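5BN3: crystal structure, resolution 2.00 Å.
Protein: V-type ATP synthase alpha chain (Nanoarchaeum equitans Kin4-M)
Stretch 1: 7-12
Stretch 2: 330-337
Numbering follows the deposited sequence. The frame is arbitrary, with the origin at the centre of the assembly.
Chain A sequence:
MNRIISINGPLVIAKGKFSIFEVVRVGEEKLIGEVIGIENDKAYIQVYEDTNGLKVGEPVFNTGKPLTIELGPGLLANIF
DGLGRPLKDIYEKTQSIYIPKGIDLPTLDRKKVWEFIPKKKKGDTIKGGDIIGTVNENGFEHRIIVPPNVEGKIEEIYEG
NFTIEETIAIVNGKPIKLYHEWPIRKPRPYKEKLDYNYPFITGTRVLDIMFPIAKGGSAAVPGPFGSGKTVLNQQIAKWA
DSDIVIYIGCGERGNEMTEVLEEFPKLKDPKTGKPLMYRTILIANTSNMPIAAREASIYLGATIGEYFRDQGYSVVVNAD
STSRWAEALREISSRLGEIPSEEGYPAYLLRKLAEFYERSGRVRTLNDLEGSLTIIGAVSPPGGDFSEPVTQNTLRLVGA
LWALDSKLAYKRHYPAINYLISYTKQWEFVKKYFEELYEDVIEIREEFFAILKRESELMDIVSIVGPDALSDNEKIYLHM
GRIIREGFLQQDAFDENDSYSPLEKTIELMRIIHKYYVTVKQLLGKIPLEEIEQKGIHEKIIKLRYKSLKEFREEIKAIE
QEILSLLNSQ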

# COMPACT_ATOMS: atom_id res chain seq x y z
N ILE A 7 19.96 -0.69 -28.74
CA ILE A 7 18.53 -0.56 -29.00
C ILE A 7 17.74 -1.13 -27.82
O ILE A 7 17.86 -2.31 -27.50
CB ILE A 7 18.12 -1.28 -30.30
CG1 ILE A 7 18.97 -0.80 -31.47
CG2 ILE A 7 16.64 -1.05 -30.60
CD1 ILE A 7 19.42 -1.90 -32.39
N ASN A 8 16.94 -0.28 -27.19
CA ASN A 8 16.16 -0.67 -26.02
C ASN A 8 14.75 -0.12 -26.14
O ASN A 8 14.49 1.01 -25.73
CB ASN A 8 16.83 -0.15 -24.74
CG ASN A 8 16.15 -0.63 -23.47
OD1 ASN A 8 15.26 -1.48 -23.51
ND2 ASN A 8 16.57 -0.08 -22.34
N GLY A 9 13.86 -0.91 -26.72
CA GLY A 9 12.52 -0.44 -27.01
C GLY A 9 12.55 0.75 -27.95
O GLY A 9 13.25 0.72 -28.96
N PRO A 10 11.82 1.81 -27.59
CA PRO A 10 11.74 3.04 -28.39
C PRO A 10 12.99 3.90 -28.24
O PRO A 10 13.09 4.94 -28.88
CB PRO A 10 10.54 3.77 -27.77
CG PRO A 10 10.57 3.34 -26.34
CD PRO A 10 11.02 1.90 -26.36
N LEU A 11 13.93 3.47 -27.39
CA LEU A 11 15.16 4.23 -27.18
C LEU A 11 16.34 3.65 -27.96
O LEU A 11 16.66 2.47 -27.84
CB LEU A 11 15.51 4.28 -25.69
CG LEU A 11 16.79 5.06 -25.34
CD1 LEU A 11 16.58 6.55 -25.53
CD2 LEU A 11 17.27 4.76 -23.93
N VAL A 12 16.98 4.50 -28.76
CA VAL A 12 18.20 4.12 -29.47
C VAL A 12 19.37 4.97 -28.97
O VAL A 12 19.24 6.19 -28.85
CB VAL A 12 18.04 4.28 -30.99
CG1 VAL A 12 19.40 4.32 -31.69
CG2 VAL A 12 17.20 3.15 -31.55
N ARG A 330 6.75 7.75 -19.19
CA ARG A 330 7.21 6.77 -18.21
C ARG A 330 8.08 5.70 -18.87
O ARG A 330 9.10 5.30 -18.31
CB ARG A 330 6.00 6.12 -17.53
CG ARG A 330 6.34 5.05 -16.50
CD ARG A 330 5.22 4.02 -16.44
NE ARG A 330 4.31 4.19 -15.31
CZ ARG A 330 3.05 3.77 -15.30
NH1 ARG A 330 2.53 3.17 -16.36
NH2 ARG A 330 2.30 3.97 -14.23
N GLU A 331 7.68 5.25 -20.05
CA GLU A 331 8.44 4.24 -20.78
C GLU A 331 9.81 4.75 -21.23
O GLU A 331 10.81 4.06 -21.06
CB GLU A 331 7.63 3.71 -21.97
CG GLU A 331 8.46 2.95 -23.01
CD GLU A 331 8.86 1.55 -22.59
OE1 GLU A 331 8.96 1.27 -21.37
OE2 GLU A 331 9.08 0.70 -23.48
N ILE A 332 9.84 5.96 -21.79
CA ILE A 332 11.10 6.58 -22.20
C ILE A 332 12.02 6.76 -21.00
O ILE A 332 13.21 6.43 -21.04
CB ILE A 332 10.87 7.96 -22.84
CG1 ILE A 332 9.95 7.87 -24.07
CG2 ILE A 332 12.20 8.61 -23.21
CD1 ILE A 332 10.48 6.98 -25.18
N SER A 333 11.46 7.29 -19.92
CA SER A 333 12.19 7.51 -18.67
C SER A 333 12.77 6.20 -18.14
O SER A 333 13.90 6.17 -17.65
CB SER A 333 11.26 8.14 -17.63
OG SER A 333 11.98 8.58 -16.50
N SER A 334 12.00 5.12 -18.25
CA SER A 334 12.43 3.80 -17.79
C SER A 334 13.62 3.27 -18.58
O SER A 334 14.56 2.73 -18.00
CB SER A 334 11.26 2.82 -17.87
OG SER A 334 11.69 1.50 -17.60
N ARG A 335 13.57 3.42 -19.90
CA ARG A 335 14.65 2.96 -20.77
C ARG A 335 15.92 3.78 -20.54
O ARG A 335 17.03 3.26 -20.63
CB ARG A 335 14.25 3.06 -22.24
CG ARG A 335 12.92 2.39 -22.60
CD ARG A 335 12.99 0.88 -22.54
NE ARG A 335 11.74 0.27 -22.99
CZ ARG A 335 11.60 -1.01 -23.33
NH1 ARG A 335 12.64 -1.82 -23.29
NH2 ARG A 335 10.42 -1.46 -23.73
N LEU A 336 15.74 5.06 -20.23
CA LEU A 336 16.87 5.95 -19.96
C LEU A 336 17.51 5.64 -18.61
O LEU A 336 18.58 6.15 -18.29
CB LEU A 336 16.42 7.41 -19.99
CG LEU A 336 16.18 8.03 -21.36
CD1 LEU A 336 15.50 9.38 -21.23
CD2 LEU A 336 17.50 8.19 -22.09
N GLY A 337 16.85 4.80 -17.83
CA GLY A 337 17.34 4.45 -16.51
C GLY A 337 17.23 5.62 -15.55
O GLY A 337 18.07 5.80 -14.67

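A single arginine is at the centre of this contact, and it is tethered to its own helix. Arg335 reaches from the last turn of the helix to a tight β-hairpin turn more than 300 residues earlier in the chain, and it supplies the one hydrogen bond between the two stretches, from its NH1 to OD1 of Asn8 at 2.7 Å. The same guanidinium is bound one helical turn back by Glu331: NH2 of Arg335 lies 2.6 Å from OE2 of Glu331 in a salt bridge, and NE of Arg335 adds a weak hydrogen bond to that same OE2 at 2.7 Å. The general principle is that a long side chain can link two segments while also paired with a neighbour on its own helix.

Asn8 to Leu11 form a type II' β turn, closed by backbone hydrogen bonds from Leu11 N to Asn8 O (3.0 Å) and from Asn8 N to Leu11 O (2.8 Å). Asn8, with chi1 in t, directs its amide oxygen to the edge of the guanidinium, near its plane, where an N-H donor can meet it. Gly9 lies over one face of the same group, its N 3.8 Å from NH1 of Arg335. Its positive phi favours glycine, and space is restrictive as well: an ideal CB would stand 2.6 Å from CZ of Arg335 and 2.2 Å from CD of Pro10, a clash with both.

Beside this polar centre, mainly apolar packing completes the contact. Pro10, whose ring suits its own phi of -76°, is buried; its CG packs 3.8 Å from CD1 of Ile332, while its CD approaches OE2 of Glu331 at 3.7 Å. The CA-to-CB bond of Ile332 points sideways, but chi angles both in m bring the end of its side chain nearer to the proline. Leu11 points toward the helix and sets CD2 3.9 Å from CB of Arg335 and 3.9 Å from CD2 of Leu336, so the arginine contributes its aliphatic base as well as its charged tip. Leu336 starts out away from the turn, yet its end comes back to meet Leu11.

Together the stretches bury 373 Å², both sides summed, with Arg335 covered most extensively. Just beyond, Gly337 leaves helical geometry with positive phi in a Schellman motif, its N bonded to Ser334 O at 3.1 Å; it takes no part in the contact itself.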